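Local coordinates for ABC-type branched-chain amino acid transport systems periplasmic component-like protein (Thermomonospora curvata, PDB 4N03) that probably serves as the substrate-binding component of an ABC transporter for fatty acids, here holding a molecule of palmitic acid, at residues Y148-D151 and M152-V156; A389-E393 and L394-Y398; W158-K162 and K163-K167. All coordinates share one frame; numbering follows the deposited sequence. Where two conformers were deposited one is given.

Contact 1 of 3, residues Y148-D151 and M152-V156. With PLM (palmitic acid), chain B.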
loop_
_atom_site.group_PDB
_atom_site.type_symbol
_atom_site.label_atom_id
_atom_site.label_comp_id
_atom_site.label_asym_id
_atom_site.label_seq_id
_atom_site.Cartn_x
_atom_site.Cartn_y
_atom_site.Cartn_z
ATOM N N TYR A 148 -5.310 4.015 -6.102
ATOM C CA TYR A 148 -6.460 3.156 -5.899
ATOM C C TYR A 148 -7.442 3.140 -7.037
ATOM O O TYR A 148 -8.089 2.164 -7.351
ATOM C CB TYR A 148 -7.201 3.552 -4.646
ATOM C CG TYR A 148 -6.508 3.220 -3.365
ATOM C CD1 TYR A 148 -6.013 1.927 -3.082
ATOM C CD2 TYR A 148 -6.303 4.180 -2.416
ATOM C CE1 TYR A 148 -5.393 1.641 -1.877
ATOM C CE2 TYR A 148 -5.694 3.880 -1.208
ATOM C CZ TYR A 148 -5.240 2.594 -0.936
ATOM O OH TYR A 148 -4.621 2.233 0.246
ATOM N N ASP A 149 -7.664 4.328 -7.633
ATOM C CA ASP A 149 -8.534 4.498 -8.788
ATOM C C ASP A 149 -8.082 3.662 -9.970
ATOM O O ASP A 149 -8.865 2.944 -10.550
ATOM C CB ASP A 149 -8.765 5.958 -9.147
ATOM C CG ASP A 149 -7.538 6.831 -9.266
ATOM O OD1 ASP A 149 -6.395 6.341 -9.104
ATOM O OD2 ASP A 149 -7.755 8.052 -9.500
ATOM N N VAL A 150 -6.794 3.764 -10.303
ATOM C CA VAL A 150 -6.241 2.965 -11.373
ATOM C C VAL A 150 -6.394 1.483 -11.098
ATOM O O VAL A 150 -6.740 0.729 -12.011
ATOM C CB VAL A 150 -4.745 3.328 -11.554
ATOM C CG1 VAL A 150 -3.963 2.305 -12.392
ATOM C CG2 VAL A 150 -4.642 4.730 -12.149
ATOM N N ASP A 151 -6.206 1.017 -9.855
ATOM C CA ASP A 151 -6.434 -0.391 -9.554
ATOM C C ASP A 151 -7.881 -0.811 -9.824
ATOM O O ASP A 151 -8.103 -1.881 -10.355
ATOM C CB ASP A 151 -6.093 -0.738 -8.110
ATOM C CG ASP A 151 -4.611 -0.858 -7.848
ATOM O OD1 ASP A 151 -3.825 -1.056 -8.775
ATOM O OD2 ASP A 151 -4.296 -0.790 -6.628
HETATM N N MSE A 152 -8.879 -0.001 -9.429
HETATM C CA MSE A 152 -10.254 -0.353 -9.727
HETATM C C MSE A 152 -10.569 -0.267 -11.206
HETATM O O MSE A 152 -11.358 -1.054 -11.681
HETATM C CB MSE A 152 -11.230 0.530 -8.935
HETATM C CG MSE A 152 -11.232 0.246 -7.433
HETATM SE SE MSE A 152 -11.913 -1.520 -7.021
HETATM C CE MSE A 152 -10.333 -2.444 -6.759
ATOM N N ILE A 153 -9.969 0.662 -11.930
ATOM C CA ILE A 153 -10.223 0.703 -13.376
ATOM C C ILE A 153 -9.726 -0.575 -14.042
ATOM O O ILE A 153 -10.431 -1.240 -14.800
ATOM C CB ILE A 153 -9.572 1.954 -13.985
ATOM C CG1 ILE A 153 -10.297 3.221 -13.479
ATOM C CG2 ILE A 153 -9.663 1.896 -15.494
ATOM C CD1 ILE A 153 -9.492 4.479 -13.708
ATOM N N ASN A 154 -8.468 -0.923 -13.736
ATOM C CA ASN A 154 -7.904 -2.195 -14.220
ATOM C C ASN A 154 -8.759 -3.377 -13.785
ATOM O O ASN A 154 -9.057 -4.258 -14.566
ATOM C CB ASN A 154 -6.457 -2.350 -13.776
ATOM C CG ASN A 154 -5.477 -1.537 -14.594
ATOM O OD1 ASN A 154 -5.663 -1.330 -15.787
ATOM N ND2 ASN A 154 -4.405 -1.098 -13.970
ATOM N N GLY A 155 -9.151 -3.387 -12.515
ATOM C CA GLY A 155 -9.920 -4.493 -12.005
ATOM C C GLY A 155 -11.288 -4.666 -12.610
ATOM O O GLY A 155 -11.737 -5.763 -12.908
ATOM N N VAL A 156 -12.016 -3.550 -12.840
ATOM C CA VAL A 156 -13.303 -3.612 -13.519
ATOM C C VAL A 156 -13.140 -4.036 -14.959
ATOM O O VAL A 156 -13.930 -4.831 -15.469
ATOM C CB VAL A 156 -14.079 -2.293 -13.356
ATOM C CG1 VAL A 156 -15.325 -2.299 -14.212
ATOM C CG2 VAL A 156 -14.397 -2.082 -11.869
HETATM C C1 PLM B . -5.408 3.400 3.257
HETATM O O1 PLM B . -4.928 3.820 2.172
HETATM O O2 PLM B . -5.762 4.131 4.208
HETATM C C2 PLM B . -5.403 1.910 3.508
HETATM C C3 PLM B . -3.942 1.518 4.000
HETATM C C4 PLM B . -3.724 0.025 4.080
HETATM C C5 PLM B . -2.375 -0.335 4.602
HETATM C C6 PLM B . -1.976 -1.825 4.642
HETATM C C7 PLM B . -1.257 -2.216 3.357
HETATM C C8 PLM B . -0.981 -3.683 3.181
HETATM C C9 PLM B . -0.007 -4.034 2.071
HETATM C CA PLM B . -0.649 -4.286 0.687
HETATM C CB PLM B . 0.510 -4.325 -0.387
HETATM C CC PLM B . 0.225 -3.346 -1.564
HETATM C CD PLM B . 1.456 -2.919 -2.335
HETATM C CE PLM B . 1.247 -1.932 -3.476
HETATM C CF PLM B . 2.527 -1.122 -3.734
HETATM C CG PLM B . 3.529 -1.796 -4.655
#

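Contact 2 of 3, residues A389-E393 and L394-Y398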
loop_
_atom_site.group_PDB
_atom_site.type_symbol
_atom_site.label_atom_id
_atom_site.label_comp_id
_atom_site.label_asym_id
_atom_site.label_seq_id
_atom_site.Cartn_x
_atom_site.Cartn_y
_atom_site.Cartn_z
ATOM N N ALA A 389 0.519 -8.621 -13.761
ATOM C CA ALA A 389 0.311 -7.169 -13.788
ATOM C C ALA A 389 0.077 -6.645 -15.181
ATOM O O ALA A 389 0.806 -6.972 -16.106
ATOM C CB ALA A 389 1.458 -6.447 -13.150
ATOM N N PHE A 390 -0.949 -5.823 -15.330
ATOM C CA PHE A 390 -1.337 -5.269 -16.613
ATOM C C PHE A 390 -1.833 -3.841 -16.453
ATOM O O PHE A 390 -2.352 -3.462 -15.432
ATOM C CB PHE A 390 -2.404 -6.131 -17.299
ATOM C CG PHE A 390 -3.744 -6.100 -16.606
ATOM C CD1 PHE A 390 -3.972 -6.884 -15.501
ATOM C CD2 PHE A 390 -4.763 -5.209 -16.999
ATOM C CE1 PHE A 390 -5.165 -6.820 -14.818
ATOM C CE2 PHE A 390 -5.967 -5.144 -16.292
ATOM C CZ PHE A 390 -6.133 -5.936 -15.185
ATOM N N GLU A 391 -1.694 -3.092 -17.532
ATOM C CA GLU A 391 -2.264 -1.764 -17.671
ATOM C C GLU A 391 -3.289 -1.774 -18.764
ATOM O O GLU A 391 -2.939 -1.912 -19.933
ATOM C CB GLU A 391 -1.152 -0.780 -17.959
ATOM C CG GLU A 391 -1.653 0.641 -18.193
ATOM C CD GLU A 391 -0.545 1.633 -18.447
ATOM O OE1 GLU A 391 0.664 1.267 -18.456
ATOM O OE2 GLU A 391 -0.921 2.816 -18.535
ATOM N N SER A 392 -4.547 -1.730 -18.405
ATOM C CA SER A 392 -5.592 -1.565 -19.420
ATOM C C SER A 392 -5.483 -0.253 -20.162
ATOM O O SER A 392 -4.996 0.708 -19.632
ATOM C CB SER A 392 -6.976 -1.688 -18.804
ATOM O OG SER A 392 -7.294 -0.652 -17.911
ATOM N N GLU A 393 -5.932 -0.244 -21.401
ATOM C CA GLU A 393 -6.088 1.027 -22.142
ATOM C C GLU A 393 -6.950 2.007 -21.394
ATOM O O GLU A 393 -6.681 3.204 -21.368
ATOM C CB GLU A 393 -6.610 0.788 -23.543
ATOM C CG GLU A 393 -5.624 0.088 -24.451
ATOM C CD GLU A 393 -4.291 0.799 -24.611
ATOM O OE1 GLU A 393 -4.262 1.989 -25.019
ATOM O OE2 GLU A 393 -3.239 0.168 -24.329
ATOM N N LEU A 394 -7.980 1.489 -20.759
ATOM C CA LEU A 394 -8.866 2.265 -19.987
ATOM C C LEU A 394 -8.114 3.034 -18.899
ATOM O O LEU A 394 -8.309 4.233 -18.687
ATOM C CB LEU A 394 -9.912 1.305 -19.428
ATOM C CG LEU A 394 -11.096 1.916 -18.732
ATOM C CD1 LEU A 394 -11.928 2.790 -19.635
ATOM C CD2 LEU A 394 -11.993 0.825 -18.135
ATOM N N ALA A 395 -7.247 2.315 -18.157
ATOM C CA ALA A 395 -6.448 2.961 -17.144
ATOM C C ALA A 395 -5.361 3.877 -17.704
ATOM O O ALA A 395 -5.023 4.875 -17.104
ATOM C CB ALA A 395 -5.805 1.941 -16.232
ATOM N N LYS A 396 -4.806 3.506 -18.851
ATOM C CA LYS A 396 -3.753 4.284 -19.464
ATOM C C LYS A 396 -4.253 5.689 -19.848
ATOM O O LYS A 396 -3.510 6.624 -19.724
ATOM C CB LYS A 396 -3.306 3.609 -20.747
ATOM C CG LYS A 396 -2.119 4.250 -21.465
ATOM C CD LYS A 396 -1.707 3.292 -22.604
ATOM C CE LYS A 396 -0.462 3.649 -23.341
ATOM N NZ LYS A 396 -0.377 2.761 -24.528
ATOM N N ASN A 397 -5.505 5.819 -20.306
ATOM C CA ASN A 397 -6.027 7.064 -20.809
ATOM C C ASN A 397 -6.740 7.880 -19.745
ATOM O O ASN A 397 -7.067 9.035 -19.984
ATOM C CB ASN A 397 -6.920 6.834 -22.042
ATOM C CG ASN A 397 -6.166 6.189 -23.193
ATOM O OD1 ASN A 397 -4.954 6.327 -23.312
ATOM N ND2 ASN A 397 -6.871 5.509 -24.021
ATOM N N TYR A 398 -7.012 7.276 -18.596
ATOM C CA TYR A 398 -7.674 7.918 -17.486
ATOM C C TYR A 398 -6.825 9.052 -16.968
ATOM O O TYR A 398 -5.605 8.985 -16.892
ATOM C CB TYR A 398 -7.806 6.872 -16.371
ATOM C CG TYR A 398 -8.297 7.401 -15.032
ATOM C CD1 TYR A 398 -9.577 7.915 -14.833
ATOM C CD2 TYR A 398 -7.464 7.376 -13.935
ATOM C CE1 TYR A 398 -9.993 8.343 -13.615
ATOM C CE2 TYR A 398 -7.873 7.781 -12.715
ATOM C CZ TYR A 398 -9.139 8.271 -12.523
ATOM O OH TYR A 398 -9.582 8.709 -11.329
HETATM O O HOH W 1 -5.790 4.005 -26.212
#

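Contact 3 of 3, residues W158-K162 and K163-K167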
loop_
_atom_site.group_PDB
_atom_site.type_symbol
_atom_site.label_atom_id
_atom_site.label_comp_id
_atom_site.label_asym_id
_atom_site.label_seq_id
_atom_site.Cartn_x
_atom_site.Cartn_y
_atom_site.Cartn_z
ATOM N N TRP A 158 -10.894 -5.979 -16.023
ATOM C CA TRP A 158 -10.654 -7.413 -15.891
ATOM C C TRP A 158 -11.928 -8.185 -15.657
ATOM O O TRP A 158 -12.163 -9.204 -16.295
ATOM C CB TRP A 158 -9.655 -7.666 -14.768
ATOM C CG TRP A 158 -9.349 -9.104 -14.485
ATOM C CD1 TRP A 158 -8.495 -9.910 -15.159
ATOM C CD2 TRP A 158 -9.912 -9.882 -13.438
ATOM N NE1 TRP A 158 -8.474 -11.156 -14.577
ATOM C CE2 TRP A 158 -9.355 -11.177 -13.540
ATOM C CE3 TRP A 158 -10.832 -9.619 -12.434
ATOM C CZ2 TRP A 158 -9.678 -12.199 -12.656
ATOM C CZ3 TRP A 158 -11.145 -10.657 -11.536
ATOM C CH2 TRP A 158 -10.566 -11.917 -11.667
ATOM N N LEU A 159 -12.796 -7.694 -14.770
ATOM C CA LEU A 159 -14.085 -8.363 -14.575
ATOM C C LEU A 159 -14.858 -8.518 -15.883
ATOM O O LEU A 159 -15.486 -9.531 -16.154
ATOM C CB LEU A 159 -14.953 -7.620 -13.565
ATOM C CG LEU A 159 -14.507 -7.613 -12.106
ATOM C CD1 LEU A 159 -15.383 -6.697 -11.285
ATOM C CD2 LEU A 159 -14.498 -9.009 -11.511
HETATM N N MSE A 160 -14.852 -7.449 -16.720
HETATM C CA MSE A 160 -15.532 -7.477 -18.014
HETATM C C MSE A 160 -14.858 -8.431 -18.987
HETATM O O MSE A 160 -15.507 -9.205 -19.691
HETATM C CB MSE A 160 -15.452 -6.115 -18.676
HETATM C CG MSE A 160 -16.281 -5.082 -17.975
HETATM SE SE MSE A 160 -18.103 -5.106 -18.687
HETATM C CE MSE A 160 -17.411 -4.447 -20.378
ATOM N N ASP A 161 -13.529 -8.366 -19.022
ATOM C CA ASP A 161 -12.783 -9.253 -19.908
ATOM C C ASP A 161 -12.986 -10.713 -19.566
ATOM O O ASP A 161 -13.016 -11.560 -20.467
ATOM C CB ASP A 161 -11.282 -8.974 -19.809
ATOM C CG ASP A 161 -10.863 -7.670 -20.412
ATOM O OD1 ASP A 161 -11.648 -6.995 -21.102
ATOM O OD2 ASP A 161 -9.688 -7.307 -20.159
ATOM N N LYS A 162 -13.177 -11.005 -18.290
ATOM C CA LYS A 162 -13.397 -12.364 -17.824
ATOM C C LYS A 162 -14.859 -12.779 -17.802
ATOM O O LYS A 162 -15.217 -13.855 -17.350
ATOM C CB LYS A 162 -12.725 -12.590 -16.470
ATOM C CG LYS A 162 -11.234 -12.373 -16.542
ATOM C CD LYS A 162 -10.543 -13.222 -17.618
ATOM C CE LYS A 162 -9.034 -13.121 -17.605
ATOM N NZ LYS A 162 -8.400 -13.858 -18.721
ATOM N N LYS A 163 -15.737 -11.900 -18.308
ATOM C CA LYS A 163 -17.167 -12.178 -18.439
ATOM C C LYS A 163 -17.850 -12.388 -17.080
ATOM O O LYS A 163 -18.918 -13.006 -16.996
ATOM C CB LYS A 163 -17.417 -13.303 -19.442
ATOM C CG LYS A 163 -16.827 -12.997 -20.800
ATOM C CD LYS A 163 -17.162 -14.047 -21.847
ATOM C CE LYS A 163 -18.597 -13.985 -22.347
ATOM N NZ LYS A 163 -18.815 -14.895 -23.496
ATOM N N LEU A 164 -17.237 -11.856 -16.028
ATOM C CA LEU A 164 -17.837 -11.868 -14.711
ATOM C C LEU A 164 -18.883 -10.767 -14.576
ATOM O O LEU A 164 -19.745 -10.848 -13.715
ATOM C CB LEU A 164 -16.752 -11.741 -13.643
ATOM C CG LEU A 164 -15.782 -12.932 -13.525
ATOM C CD1 LEU A 164 -14.686 -12.631 -12.528
ATOM C CD2 LEU A 164 -16.508 -14.192 -13.143
ATOM N N ILE A 165 -18.777 -9.752 -15.438
ATOM C CA ILE A 165 -19.793 -8.735 -15.622
ATOM C C ILE A 165 -19.926 -8.493 -17.117
ATOM O O ILE A 165 -19.072 -8.880 -17.891
ATOM C CB ILE A 165 -19.471 -7.432 -14.876
ATOM C CG1 ILE A 165 -18.172 -6.853 -15.374
ATOM C CG2 ILE A 165 -19.435 -7.667 -13.380
ATOM C CD1 ILE A 165 -17.800 -5.521 -14.747
ATOM N N LYS A 166 -21.009 -7.830 -17.476
ATOM C CA LYS A 166 -21.281 -7.439 -18.863
ATOM C C LYS A 166 -21.901 -6.052 -18.885
ATOM O O LYS A 166 -22.350 -5.551 -17.875
ATOM C CB LYS A 166 -22.204 -8.436 -19.511
ATOM C CG LYS A 166 -23.598 -8.490 -18.922
ATOM C CD LYS A 166 -24.453 -9.605 -19.515
ATOM C CE LYS A 166 -25.849 -9.594 -18.894
ATOM N NZ LYS A 166 -25.922 -9.675 -17.395
ATOM N N LYS A 167 -21.885 -5.423 -20.062
ATOM C CA LYS A 167 -22.475 -4.118 -20.219
ATOM C C LYS A 167 -23.891 -4.098 -19.663
ATOM O O LYS A 167 -24.654 -5.027 -19.887
ATOM C CB LYS A 167 -22.473 -3.677 -21.699
ATOM C CG LYS A 167 -23.049 -2.301 -21.975
ATOM C CD LYS A 167 -22.871 -1.924 -23.434
ATOM C CE LYS A 167 -23.326 -0.493 -23.639
ATOM N NZ LYS A 167 -23.083 -0.071 -25.040
HETATM O O HOH W 2 -18.404 -9.107 -20.467
#

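Contact 1 of 3, residues Y148-D151 and M152-V156
Asn154 lies alongside Val150, one turn earlier in helix 148-161, the two side chains pointing the same way. Its CB rests 3.6 Å from Val150 O, the carbonyl that also accepts Asn154 N in a nearly straight hydrogen bond of 2.9 Å. With CG anti to its own carbonyl carbon (chi1 -78°), the amide folds back past the same oxygen. At the tip, Asn154 ND2 touches Val150 CG1 at 3.8 Å, but its hydrogen bonds run off the helix to Thr370 OG1 and Arg368 O, while OD1 pairs with Ser392 OG; three partners thus fix the rotation of the buried amide. The next bond round the helix, from Gly155 N to Asp151 O, measures 2.8 Å. Asp151 itself turns to Thr146 and Thr370. At the start of the helix Tyr148 OH donates to O1 of the palmitic acid over 2.5 Å, the oxygen lying in the ring plane at the phenol edge. A phenylalanine here would probably leave O1 without this short bond and the carboxyl group more dependent on Tyr84 and Ser109. The helix start thus lines the ligand site of a fold of the leucine-binding protein family.

Contact 2 of 3, residues A389-E393 and L394-Y398
Ser392 OG accepts the backbone N-H of Ala395 at 3.0 Å with an angle of 158° at the hydrogen, the capping bond that opens helix 393-397. A chi1 of 66° sets the hydroxyl between the serine's own N and carbonyl carbon, facing into the first turn, where Ala395 CB also packs against it. OG also bonds to helix 148-161, which makes this buried cap a tie between two helices as well.

Backbone bonds carry the turn onward. Lys396 N donates to Ser392 O at 2.9 Å, and Asn397 N to Glu393 O at 3.1 Å.

The charged contacts lie on the exposed side and are looser. Glu393 and Lys396 run side by side, pointing the same way, and Glu393 OE2 stands 3.9 Å from Lys396 NZ, a long salt bridge; as Glu393 was deposited in two conformers, the pairing is probably not permanent. In the same conformer a water donates to Glu393 OE1 and accepts from Asn397 ND2, bridging across the turn. Glu391 reaches Lys396 differently. Its chain, extended with CG anti to the backbone N (chi1 177°), crosses that of the lysine at about a right angle and brings Glu391 OE2 to 3.3 Å from Lys396 CB, against the root of the side chain, while Lys396 NZ lies 6.0 Å from that OE2.

Apolar packing is turned elsewhere: the branched end of Leu394 turns from residues 389-393 to Ile153 and helix 179-195. The bond from Ala395 N to Ser392 OG is a classic serine N-cap, placed where the edge strand 383-390 of the seven-stranded mixed sheet gives way to a short helix near the C-terminus.

Contact 3 of 3, residues W158-K162 and K163-K167
Ile165 reaches back under the helix end, its side chain crossing that of Met160, a selenomethionine, at about a right angle. CG1 and CD1 share the touching; Ile165 CD1 lies 3.6 Å from Met160 CG and 3.7 Å from Leu159 CB, so that it bridges two successive residues of the last turn. A chi1 of 60° puts CG1 between the backbone N and the carbonyl carbon of Ile165, on the side of the helix. The selenium of Met160 extends past CG1 toward the backbone of Lys166, though the residue has two conformers and this outer contact may not be constant.

Leu164 meets Leu159 likewise at about a right angle, Leu164 CD1 against Leu159 CD2 at 3.8 Å. This pair is the hydrophobic contact expected of a Schellman motif, which ends helix 148-161 here: Lys163 turns to a positive phi of 64°, Leu164 N donates to Leu159 O at 2.9 Å, and Lys163 N donates to Met160 O at 3.0 Å from well above the carbonyl plane. Ile165 N adds a weak bond to Leu159 O, giving that oxygen a second donor.

Beyond Leu159, the same Leu164 CD1 comes within 4.2 Å of Trp158 CZ3, approaching the indole obliquely. One face of that ring carries Lys162 CG, 3.6 Å above the plane and offset toward the rim, while Phe276 meets the indole edge-to-face. A water donates to both Met160 O and Ile165 O, joining the last turn to the chain that leads into strand 170-176, and Lys166 is held by a salt bridge to Asp169.

In the fold
Contacts 1 and 3 both use helix 148-161, contact 1 over its first turns and contact 3 at its end and in the loop that follows, with centres about 13 Å apart; contact 2 comes last in the chain, its centre about 9 Å from that of contact 1 and 15 Å from that of contact 3, where strand 383-390 leaves the mixed sheet. The C-terminal segment packs against both parts of the helix. Tyr398 OH probably hydrogen-bonds Asp149 OD2 at 2.7 Å, and Phe390 CZ touches Trp158 CB at 3.9 Å. A helix whose first turn binds the fatty acid is thereby in contact, at its start and near its end, with chain from the far end of the sequence.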